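Local atomic coordinates of sylvaticin (Pythium sylvaticum, PDB entry 2POS), a protein that is a secreted alpha-elicitin-like oomycete protein that probably binds sterols or other lipids and may, like true elicitins, trigger plant defence. Residues A[4-9]-A[77-82]; A[26-29]-A[33-36]; A[39-44]-A[83-88]; A[48-51]-A[55-58]. One frame throughout, in Å; residues are numbered along the deposited sequence.

Contact 1: A[4-9]-A[77-82]; sequences TKECAF and DVRLNV
Glu6 and Arg79 meet through a single charged pair: OE2 of Glu6 and NH1 of Arg79 are 3.2 Å apart, a salt bridge that also passes as a hydrogen bond, with an N-H...O angle of 153°. The two flat groups are far from coplanar, their planes being 70° apart. The carboxylate oxygen lies at the edge of the guanidinium and in its plane, whereas NH1 reaches OE2 from 48° above the plane of the carboxylate. One oxygen therefore meets one nitrogen, and this is not the flat, two-bond pairing that carboxylate and guanidinium can make.

A water supplies the second link. It donates to OE2 of Glu6 at 2.8 Å and to the backbone O of Thr4 at 2.7 Å, and accepts from NH2 of Arg79 at 2.9 Å, so that both terminal nitrogens of the arginine are engaged, one directly and one through solvent.

The reach comes from the long side chains. Glu6 runs extended beyond CG, while Arg79 bends at its third torsion, which brings the guanidinium within reach of the carboxylate. Both residues are exposed, and the bridge lies at the surface.

The backbone carrying Glu6 is held by covalent and backbone links: Cys7 is bonded to Cys71 in a disulfide, and Lys5 and Cys7 make backbone hydrogen bonds with Ile72. The side chains of Glu6 and Arg79 both touch Val74 of strand 73-75, which pairs antiparallel with strand 78-80, from which the chain enters helix 82-92 through the N-cap residue Asn81.

Contact 2: A[26-29]-A[33-36]; sequences VCQD and WQML
Gln28 and the backbone of Met35 and Leu36 supply the hydrogen bonds. OE1 of Gln28 accepts from Met35 N at 2.8 Å and from Leu36 N at 3.0 Å. The second bond is almost straight (173° at the hydrogen) and runs nearly along the C=O axis; the first comes in at a C=O...N angle of 136°, tilted 22° from the carbonyl plane. The chain of Gln28 is extended beyond CG, which carries the amide from helix 22-31 across to the following loop. Its other end is tied by water: NE2 gives a hydrogen bond to a water at 3.0 Å, and that water donates to the backbone O of Leu36.

Weaker polar contact involves the carbonyl of Trp33, whose O is 3.3 Å from CA of Gln28 in a CH...O contact. This oxygen is buried without a conventional partner.

Apolar contact is slight: SG of Cys27, half of the disulfide with Cys56, lies 4.4 Å from CE3 at the edge of the Trp33 ring. The indole N-H is used by Gly40 O.

Chemically, a buried glutamine side chain takes up two successive backbone N-H groups of a loop without regular structure; the two bonds to OE1, with the water on NE2, probably restrain the rotation of the carboxamide.

Contact 3: A[39-44]-A[83-88]; sequences AGYPTP and KKLVTE
Pro42 and Leu85 form the close part of this contact, CD of the proline ring lying 3.6 Å from CD1 of the leucine. Their side chains meet at a slant. Leu85, which is buried, projects CG anti to its own N (chi1 164°), which carries CD1 to the Pro42 ring, and Trp33 also touches both residues. Tyr41 continues the apolar surface, with CE2 of the ring 4.2 Å from CB of Leu85.

The elicitin fold combines several helices with a two-stranded antiparallel sheet around an apolar interior; here the 39-44 loop, which leads into helix 44-51, lies against the C-terminal helix, with Tyr41 and Leu85 the nearest pair of CA atoms at 6.9 Å. The hydroxyl of Tyr41 is bonded to the backbone N of Asn81, so the ring also ties the loop to the start of that helix.

On the more open side, the partly exposed Tyr41 and Lys84 meet through one close atom pair, CD of Lys84 lying 3.7 Å from OH of Tyr41. The lysine chain is fully extended and crosses the tyrosine at about a right angle. Its NZ makes a salt bridge with Glu3, and a bound Tris molecule, probably from the crystallisation liquor, lies about 4 Å from the nearest atom of this side chain.

Contact 4: A[48-51]-A[55-58]; sequences KLMC and ECFT
Helices 44-51 and 54-64 follow each other across a very short connection, and this contact joins residues on the two sides of that connection. Met50 and Cys56 have the nearest pair of CA atoms, 5.5 Å apart. CB of Cys56 points at the first helix and comes to 3.4 Å from the backbone O of Met50, while SG of Cys56 lies 3.7 Å from CG of Met50. Placing that sulfur is the first torsion of Cys56 (chi1 -70°), which sets SG anti to the carbonyl carbon. The same sulfur is bonded to Cys27, joining helix 54-64 to helix 22-31.

Phe57 contributes the outer part. Its CE1 is 3.3 Å from the backbone O of Cys51, and this oxygen lies in the plane of the ring, at its edge, where a slightly positive ring edge would suit the carbonyl oxygen. No conventional hydrogen bond crosses between the two segments. Phe57 also packs edge-to-face on Phe89 of helix 82-92, and Cys51 is bonded to Cys93 near the end of the chain.

Successive helices joined by a short connection, with a disulfide leaving each of them for a different part of the chain, belong to the small disulfide-braced helical fold of the elicitins.

Overall arrangement
Contact 1 is a surface contact, charged and water-linked, whereas contact 2 is buried and rests on a glutamine oxygen serving backbone amides. Contacts 3 and 4 are partly buried and lack hydrogen bonds between their segments: contact 3 relies on apolar packing, and contact 4 adds a backbone oxygen at a ring edge. Contact 3 is the hub, touching each of the others. Helix 82-92 follows strand 78-80 directly, so contacts 1 and 3 are adjacent, while a disulfide between contacts 2 and 4 ties helices 22-31 and 54-64. Contacts 1 and 4, with centres about 23 Å apart, lie on opposite sides of the chain's centre and do not touch.

Contact 1: A[4-9]-A[77-82]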
loop_
_atom_site.group_PDB
_atom_site.type_symbol
_atom_site.label_atom_id
_atom_site.label_comp_id
_atom_site.label_asym_id
_atom_site.label_seq_id
_atom_site.Cartn_x
_atom_site.Cartn_y
_atom_site.Cartn_z
ATOM N N THR A 4 5.168 -13.911 -8.947
ATOM C CA THR A 4 4.345 -15.023 -9.431
ATOM C C THR A 4 3.502 -15.641 -8.322
ATOM O O THR A 4 2.287 -15.814 -8.471
ATOM C CB THR A 4 5.208 -16.118 -10.095
ATOM O OG1 THR A 4 5.930 -15.548 -11.193
ATOM C CG2 THR A 4 4.332 -17.265 -10.604
ATOM N N LYS A 5 4.153 -15.980 -7.216
ATOM C CA LYS A 5 3.476 -16.607 -6.090
ATOM C C LYS A 5 2.418 -15.671 -5.522
ATOM O O LYS A 5 2.708 -14.521 -5.179
ATOM C CB LYS A 5 4.502 -16.993 -5.032
ATOM C CG LYS A 5 3.977 -17.784 -3.853
ATOM C CD LYS A 5 5.138 -18.441 -3.094
ATOM C CE LYS A 5 6.069 -17.412 -2.464
ATOM N NZ LYS A 5 7.214 -18.041 -1.732
ATOM N N GLU A 6 1.192 -16.175 -5.427
ATOM C CA GLU A 6 0.064 -15.387 -4.929
ATOM C C GLU A 6 -0.146 -15.572 -3.427
ATOM O O GLU A 6 0.073 -16.662 -2.887
ATOM C CB GLU A 6 -1.209 -15.697 -5.731
ATOM C CG GLU A 6 -1.109 -15.165 -7.160
ATOM C CD GLU A 6 -2.158 -15.698 -8.123
ATOM O OE1 GLU A 6 -3.164 -16.288 -7.682
ATOM O OE2 GLU A 6 -1.959 -15.510 -9.339
ATOM N N CYS A 7 -0.544 -14.488 -2.760
ATOM C CA CYS A 7 -0.854 -14.511 -1.342
ATOM C C CYS A 7 -2.134 -15.296 -1.127
ATOM O O CYS A 7 -3.055 -15.233 -1.946
ATOM C CB CYS A 7 -1.092 -13.096 -0.799
ATOM S SG CYS A 7 0.183 -11.878 -1.156
ATOM N N ALA A 8 -2.183 -16.020 -0.018
ATOM C CA ALA A 8 -3.434 -16.583 0.482
ATOM C C ALA A 8 -4.389 -15.432 0.784
ATOM O O ALA A 8 -3.954 -14.322 1.103
ATOM C CB ALA A 8 -3.174 -17.396 1.730
ATOM N N PHE A 9 -5.691 -15.686 0.687
ATOM C CA PHE A 9 -6.665 -14.622 0.926
ATOM C C PHE A 9 -6.516 -14.024 2.326
ATOM O O PHE A 9 -6.804 -12.841 2.531
ATOM C CB PHE A 9 -8.103 -15.109 0.692
ATOM C CG PHE A 9 -9.124 -14.006 0.733
ATOM C CD1 PHE A 9 -9.358 -13.216 -0.385
ATOM C CD2 PHE A 9 -9.842 -13.745 1.895
ATOM C CE1 PHE A 9 -10.293 -12.189 -0.348
ATOM C CE2 PHE A 9 -10.776 -12.717 1.943
ATOM C CZ PHE A 9 -11.001 -11.939 0.823
ATOM N N ASP A 77 -8.869 -7.785 -10.906
ATOM C CA ASP A 77 -7.785 -7.609 -11.870
ATOM C C ASP A 77 -6.580 -6.873 -11.292
ATOM O O ASP A 77 -5.540 -6.756 -11.950
ATOM C CB ASP A 77 -8.302 -6.889 -13.116
ATOM C CG ASP A 77 -9.132 -7.789 -13.986
ATOM O OD1 ASP A 77 -9.166 -9.005 -13.693
ATOM O OD2 ASP A 77 -9.747 -7.299 -14.960
ATOM N N VAL A 78 -6.728 -6.383 -10.063
ATOM C CA VAL A 78 -5.649 -5.683 -9.372
ATOM C C VAL A 78 -4.686 -6.702 -8.782
ATOM O O VAL A 78 -5.100 -7.640 -8.090
ATOM C CB VAL A 78 -6.186 -4.740 -8.270
ATOM C CG1 VAL A 78 -5.029 -4.131 -7.459
ATOM C CG2 VAL A 78 -7.051 -3.650 -8.888
ATOM N N ARG A 79 -3.407 -6.522 -9.090
ATOM C CA ARG A 79 -2.355 -7.386 -8.581
ATOM C C ARG A 79 -1.220 -6.517 -8.079
ATOM O O ARG A 79 -0.687 -5.688 -8.816
ATOM C CB ARG A 79 -1.845 -8.323 -9.679
ATOM C CG ARG A 79 -2.872 -9.311 -10.202
ATOM C CD ARG A 79 -2.388 -9.953 -11.494
ATOM N NE ARG A 79 -1.029 -10.480 -11.373
ATOM C CZ ARG A 79 -0.722 -11.692 -10.921
ATOM N NH1 ARG A 79 -1.679 -12.531 -10.539
ATOM N NH2 ARG A 79 0.549 -12.067 -10.854
ATOM N N LEU A 80 -0.865 -6.684 -6.812
ATOM C CA LEU A 80 0.287 -5.974 -6.281
ATOM C C LEU A 80 0.953 -6.776 -5.182
ATOM O O LEU A 80 0.327 -7.598 -4.514
ATOM C CB LEU A 80 -0.098 -4.590 -5.753
ATOM C CG LEU A 80 -0.710 -4.528 -4.343
ATOM C CD1 LEU A 80 -0.744 -3.097 -3.831
ATOM C CD2 LEU A 80 -2.096 -5.164 -4.315
ATOM N N ASN A 81 2.241 -6.526 -5.024
ATOM C CA ASN A 81 3.011 -7.049 -3.919
ATOM C C ASN A 81 3.122 -5.935 -2.877
ATOM O O ASN A 81 3.833 -4.954 -3.074
ATOM C CB ASN A 81 4.384 -7.461 -4.441
ATOM C CG ASN A 81 5.260 -8.083 -3.381
ATOM O OD1 ASN A 81 5.287 -7.637 -2.233
ATOM N ND2 ASN A 81 6.013 -9.112 -3.772
ATOM N N VAL A 82 2.384 -6.090 -1.781
ATOM C CA VAL A 82 2.305 -5.057 -0.741
ATOM C C VAL A 82 3.656 -4.815 -0.060
ATOM O O VAL A 82 3.985 -3.679 0.277
ATOM C CB VAL A 82 1.216 -5.377 0.327
ATOM C CG1 VAL A 82 1.238 -4.330 1.441
ATOM C CG2 VAL A 82 -0.154 -5.428 -0.313
HETATM O O HOH W 1 0.564 -14.963 -10.349
#

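Contact 2: A[26-29]-A[33-36]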
loop_
_atom_site.group_PDB
_atom_site.type_symbol
_atom_site.label_atom_id
_atom_site.label_comp_id
_atom_site.label_asym_id
_atom_site.label_seq_id
_atom_site.Cartn_x
_atom_site.Cartn_y
_atom_site.Cartn_z
ATOM N N VAL A 26 -6.450 10.161 5.100
ATOM C CA VAL A 26 -5.738 11.382 4.708
ATOM C C VAL A 26 -4.863 11.147 3.479
ATOM O O VAL A 26 -4.867 11.950 2.547
ATOM C CB VAL A 26 -4.889 11.978 5.856
ATOM C CG1 VAL A 26 -4.124 13.221 5.372
ATOM C CG2 VAL A 26 -5.768 12.321 7.040
ATOM N N CYS A 27 -4.131 10.034 3.476
ATOM C CA CYS A 27 -3.246 9.711 2.362
ATOM C C CYS A 27 -4.032 9.445 1.080
ATOM O O CYS A 27 -3.685 9.975 0.022
ATOM C CB CYS A 27 -2.362 8.511 2.711
ATOM S SG CYS A 27 -1.199 8.051 1.404
ATOM N N GLN A 28 -5.097 8.651 1.185
ATOM C CA GLN A 28 -5.927 8.305 0.031
ATOM C C GLN A 28 -6.614 9.536 -0.555
ATOM O O GLN A 28 -6.588 9.743 -1.775
ATOM C CB GLN A 28 -6.963 7.234 0.404
ATOM C CG GLN A 28 -6.338 5.868 0.726
ATOM C CD GLN A 28 -7.374 4.795 1.006
ATOM O OE1 GLN A 28 -7.120 3.610 0.794
ATOM N NE2 GLN A 28 -8.548 5.204 1.491
ATOM N N ASP A 29 -7.185 10.370 0.310
ATOM C CA ASP A 29 -7.855 11.589 -0.149
ATOM C C ASP A 29 -6.893 12.595 -0.770
ATOM O O ASP A 29 -7.237 13.256 -1.748
ATOM C CB ASP A 29 -8.630 12.251 0.993
ATOM C CG ASP A 29 -9.844 11.441 1.433
ATOM O OD1 ASP A 29 -10.160 10.416 0.793
ATOM O OD2 ASP A 29 -10.488 11.837 2.425
ATOM N N TRP A 33 -4.724 7.779 -4.599
ATOM C CA TRP A 33 -4.333 6.362 -4.551
ATOM C C TRP A 33 -5.083 5.646 -3.443
ATOM O O TRP A 33 -5.156 6.143 -2.318
ATOM C CB TRP A 33 -2.826 6.208 -4.321
ATOM C CG TRP A 33 -2.396 4.792 -4.046
ATOM C CD1 TRP A 33 -2.297 3.778 -4.952
ATOM C CD2 TRP A 33 -2.004 4.237 -2.782
ATOM N NE1 TRP A 33 -1.865 2.624 -4.335
ATOM C CE2 TRP A 33 -1.680 2.879 -3.002
ATOM C CE3 TRP A 33 -1.897 4.757 -1.487
ATOM C CZ2 TRP A 33 -1.253 2.033 -1.973
ATOM C CZ3 TRP A 33 -1.472 3.914 -0.458
ATOM C CH2 TRP A 33 -1.151 2.572 -0.710
ATOM N N GLN A 34 -5.615 4.467 -3.752
ATOM C CA GLN A 34 -6.371 3.699 -2.769
ATOM C C GLN A 34 -5.645 2.425 -2.351
ATOM O O GLN A 34 -5.161 1.670 -3.197
ATOM C CB GLN A 34 -7.770 3.359 -3.295
ATOM C CG GLN A 34 -8.537 4.547 -3.914
ATOM C CD GLN A 34 -8.696 5.741 -2.969
ATOM O OE1 GLN A 34 -8.472 6.898 -3.358
ATOM N NE2 GLN A 34 -9.090 5.468 -1.730
ATOM N N MET A 35 -5.589 2.205 -1.037
ATOM C CA MET A 35 -5.070 0.974 -0.447
ATOM C C MET A 35 -6.237 0.049 -0.087
ATOM O O MET A 35 -6.135 -1.162 -0.253
ATOM C CB MET A 35 -4.223 1.288 0.794
ATOM C CG MET A 35 -3.612 0.072 1.509
ATOM S SD MET A 35 -2.305 -0.753 0.557
ATOM C CE MET A 35 -3.090 -2.309 0.111
ATOM N N LEU A 36 -7.333 0.618 0.410
ATOM C CA LEU A 36 -8.532 -0.164 0.732
ATOM C C LEU A 36 -9.785 0.438 0.080
ATOM O O LEU A 36 -10.231 1.516 0.475
ATOM C CB LEU A 36 -8.748 -0.262 2.249
ATOM C CG LEU A 36 -7.672 -0.891 3.136
ATOM C CD1 LEU A 36 -8.117 -0.854 4.587
ATOM C CD2 LEU A 36 -7.361 -2.309 2.710
HETATM O O HOH W 2 -10.578 3.195 2.448
#

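Contact 3: A[39-44]-A[83-88]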
loop_
_atom_site.group_PDB
_atom_site.type_symbol
_atom_site.label_atom_id
_atom_site.label_comp_id
_atom_site.label_asym_id
_atom_site.label_seq_id
_atom_site.Cartn_x
_atom_site.Cartn_y
_atom_site.Cartn_z
ATOM N N ALA A 39 -6.105 -0.309 -5.196
ATOM C CA ALA A 39 -6.047 0.070 -6.609
ATOM C C ALA A 39 -4.803 -0.473 -7.307
ATOM O O ALA A 39 -4.738 -0.480 -8.544
ATOM C CB ALA A 39 -6.103 1.575 -6.753
ATOM N N GLY A 40 -3.821 -0.911 -6.518
ATOM C CA GLY A 40 -2.538 -1.357 -7.061
ATOM C C GLY A 40 -1.404 -0.426 -6.681
ATOM O O GLY A 40 -1.412 0.167 -5.600
ATOM N N TYR A 41 -0.418 -0.298 -7.564
ATOM C CA TYR A 41 0.700 0.596 -7.300
ATOM C C TYR A 41 0.306 2.015 -7.653
ATOM O O TYR A 41 -0.432 2.220 -8.621
ATOM C CB TYR A 41 1.946 0.191 -8.096
ATOM C CG TYR A 41 2.445 -1.193 -7.760
ATOM C CD1 TYR A 41 2.229 -2.252 -8.629
ATOM C CD2 TYR A 41 3.113 -1.438 -6.561
ATOM C CE1 TYR A 41 2.679 -3.527 -8.321
ATOM C CE2 TYR A 41 3.569 -2.708 -6.237
ATOM C CZ TYR A 41 3.349 -3.747 -7.124
ATOM O OH TYR A 41 3.797 -5.006 -6.816
ATOM N N PRO A 42 0.788 3.003 -6.868
ATOM C CA PRO A 42 0.491 4.398 -7.197
ATOM C C PRO A 42 1.031 4.737 -8.579
ATOM O O PRO A 42 2.123 4.283 -8.944
ATOM C CB PRO A 42 1.271 5.180 -6.136
ATOM C CG PRO A 42 1.486 4.221 -5.012
ATOM C CD PRO A 42 1.608 2.885 -5.650
ATOM N N THR A 43 0.263 5.511 -9.339
ATOM C CA THR A 43 0.746 6.100 -10.588
ATOM C C THR A 43 1.780 7.172 -10.236
ATOM O O THR A 43 1.859 7.595 -9.081
ATOM C CB THR A 43 -0.409 6.743 -11.386
ATOM O OG1 THR A 43 -0.954 7.840 -10.640
ATOM C CG2 THR A 43 -1.502 5.723 -11.676
ATOM N N PRO A 44 2.599 7.602 -11.214
ATOM C CA PRO A 44 3.560 8.667 -10.916
ATOM C C PRO A 44 2.905 9.939 -10.361
ATOM O O PRO A 44 3.466 10.559 -9.456
ATOM C CB PRO A 44 4.216 8.929 -12.274
ATOM C CG PRO A 44 4.098 7.597 -12.986
ATOM C CD PRO A 44 2.737 7.111 -12.599
ATOM N N LYS A 83 4.438 -5.871 0.144
ATOM C CA LYS A 83 5.759 -5.715 0.753
ATOM C C LYS A 83 6.684 -4.898 -0.158
ATOM O O LYS A 83 7.418 -4.024 0.308
ATOM C CB LYS A 83 6.377 -7.068 1.100
ATOM C CG LYS A 83 7.569 -6.962 2.037
ATOM C CD LYS A 83 8.126 -8.329 2.395
ATOM C CE LYS A 83 9.353 -8.180 3.272
ATOM N NZ LYS A 83 9.978 -9.511 3.541
ATOM N N LYS A 84 6.639 -5.178 -1.459
ATOM C CA LYS A 84 7.373 -4.377 -2.438
ATOM C C LYS A 84 6.956 -2.913 -2.346
ATOM O O LYS A 84 7.800 -2.023 -2.230
ATOM C CB LYS A 84 7.119 -4.910 -3.839
ATOM C CG LYS A 84 7.778 -4.104 -4.955
ATOM C CD LYS A 84 7.474 -4.780 -6.275
ATOM C CE LYS A 84 8.183 -4.117 -7.426
ATOM N NZ LYS A 84 7.790 -4.809 -8.677
ATOM N N LEU A 85 5.645 -2.681 -2.381
ATOM C CA LEU A 85 5.102 -1.331 -2.341
ATOM C C LEU A 85 5.679 -0.549 -1.176
ATOM O O LEU A 85 6.214 0.560 -1.350
ATOM C CB LEU A 85 3.570 -1.393 -2.227
ATOM C CG LEU A 85 2.854 -0.104 -1.793
ATOM C CD1 LEU A 85 2.871 0.879 -2.932
ATOM C CD2 LEU A 85 1.422 -0.400 -1.329
ATOM N N VAL A 86 5.587 -1.123 0.017
ATOM C CA VAL A 86 5.927 -0.357 1.218
ATOM C C VAL A 86 7.431 -0.224 1.411
ATOM O O VAL A 86 7.890 0.764 1.969
ATOM C CB VAL A 86 5.224 -0.878 2.509
ATOM C CG1 VAL A 86 3.723 -0.815 2.339
ATOM C CG2 VAL A 86 5.680 -2.291 2.877
ATOM N N THR A 87 8.195 -1.211 0.941
ATOM C CA THR A 87 9.646 -1.188 1.104
ATOM C C THR A 87 10.262 -0.176 0.141
ATOM O O THR A 87 11.187 0.556 0.507
ATOM C CB THR A 87 10.251 -2.583 0.889
ATOM O OG1 THR A 87 9.647 -3.507 1.803
ATOM C CG2 THR A 87 11.752 -2.567 1.133
ATOM N N GLU A 88 9.721 -0.115 -1.072
ATOM C CA GLU A 88 10.255 0.773 -2.100
ATOM C C GLU A 88 9.723 2.202 -2.039
ATOM O O GLU A 88 10.255 3.085 -2.721
ATOM C CB GLU A 88 10.027 0.176 -3.489
ATOM C CG GLU A 88 10.852 -1.087 -3.728
ATOM C CD GLU A 88 10.840 -1.559 -5.164
ATOM O OE1 GLU A 88 9.900 -1.209 -5.916
ATOM O OE2 GLU A 88 11.786 -2.292 -5.538
#

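Contact 4: A[48-51]-A[55-58]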
loop_
_atom_site.group_PDB
_atom_site.type_symbol
_atom_site.label_atom_id
_atom_site.label_comp_id
_atom_site.label_asym_id
_atom_site.label_seq_id
_atom_site.Cartn_x
_atom_site.Cartn_y
_atom_site.Cartn_z
ATOM N N LYS A 48 3.708 11.347 -6.599
ATOM C CA LYS A 48 4.090 12.744 -6.392
ATOM C C LYS A 48 3.342 13.332 -5.203
ATOM O O LYS A 48 3.940 13.934 -4.308
ATOM C CB LYS A 48 3.762 13.561 -7.649
ATOM C CG LYS A 48 4.194 15.027 -7.616
ATOM C CD LYS A 48 5.520 15.269 -8.325
ATOM C CE LYS A 48 6.692 15.251 -7.348
ATOM N NZ LYS A 48 7.991 15.583 -8.002
ATOM N N LEU A 49 2.026 13.153 -5.215
ATOM C CA LEU A 49 1.169 13.639 -4.141
ATOM C C LEU A 49 1.468 12.947 -2.812
ATOM O O LEU A 49 1.577 13.605 -1.786
ATOM C CB LEU A 49 -0.301 13.478 -4.524
ATOM C CG LEU A 49 -0.823 14.505 -5.538
ATOM C CD1 LEU A 49 -2.061 13.993 -6.262
ATOM C CD2 LEU A 49 -1.112 15.834 -4.844
ATOM N N MET A 50 1.628 11.624 -2.847
ATOM C CA MET A 50 1.940 10.852 -1.641
ATOM C C MET A 50 3.244 11.313 -1.002
ATOM O O MET A 50 3.324 11.469 0.218
ATOM C CB MET A 50 2.053 9.363 -1.974
ATOM C CG MET A 50 0.733 8.702 -2.296
ATOM S SD MET A 50 0.956 7.002 -2.844
ATOM C CE MET A 50 1.298 6.193 -1.285
ATOM N N CYS A 51 4.258 11.537 -1.838
ATOM C CA CYS A 51 5.586 11.918 -1.364
ATOM C C CYS A 51 5.619 13.284 -0.673
ATOM O O CYS A 51 6.552 13.573 0.065
ATOM C CB CYS A 51 6.604 11.852 -2.507
ATOM S SG CYS A 51 6.886 10.152 -3.084
ATOM N N GLU A 55 1.229 12.082 6.056
ATOM C CA GLU A 55 0.368 10.964 6.440
ATOM C C GLU A 55 0.564 9.728 5.568
ATOM O O GLU A 55 0.318 8.606 6.017
ATOM C CB GLU A 55 -1.094 11.392 6.440
ATOM C CG GLU A 55 -1.443 12.341 7.594
ATOM C CD GLU A 55 -1.209 13.817 7.282
ATOM O OE1 GLU A 55 -0.674 14.167 6.201
ATOM O OE2 GLU A 55 -1.579 14.643 8.143
ATOM N N CYS A 56 0.999 9.930 4.325
ATOM C CA CYS A 56 1.335 8.787 3.466
ATOM C C CYS A 56 2.549 8.023 3.990
ATOM O O CYS A 56 2.573 6.797 3.957
ATOM C CB CYS A 56 1.526 9.219 2.016
ATOM S SG CYS A 56 -0.014 9.711 1.231
ATOM N N PHE A 57 3.538 8.741 4.512
ATOM C CA PHE A 57 4.679 8.093 5.169
ATOM C C PHE A 57 4.233 7.348 6.426
ATOM O O PHE A 57 4.682 6.233 6.686
ATOM C CB PHE A 57 5.769 9.112 5.498
ATOM C CG PHE A 57 6.441 9.678 4.281
ATOM C CD1 PHE A 57 5.866 10.737 3.582
ATOM C CD2 PHE A 57 7.643 9.144 3.823
ATOM C CE1 PHE A 57 6.476 11.260 2.444
ATOM C CE2 PHE A 57 8.265 9.670 2.685
ATOM C CZ PHE A 57 7.682 10.724 2.000
ATOM N N THR A 58 3.344 7.973 7.197
ATOM C CA THR A 58 2.758 7.334 8.371
ATOM C C THR A 58 2.011 6.062 7.975
ATOM O O THR A 58 2.168 5.013 8.615
ATOM C CB THR A 58 1.813 8.302 9.118
ATOM O OG1 THR A 58 2.545 9.491 9.451
ATOM C CG2 THR A 58 1.261 7.667 10.402
#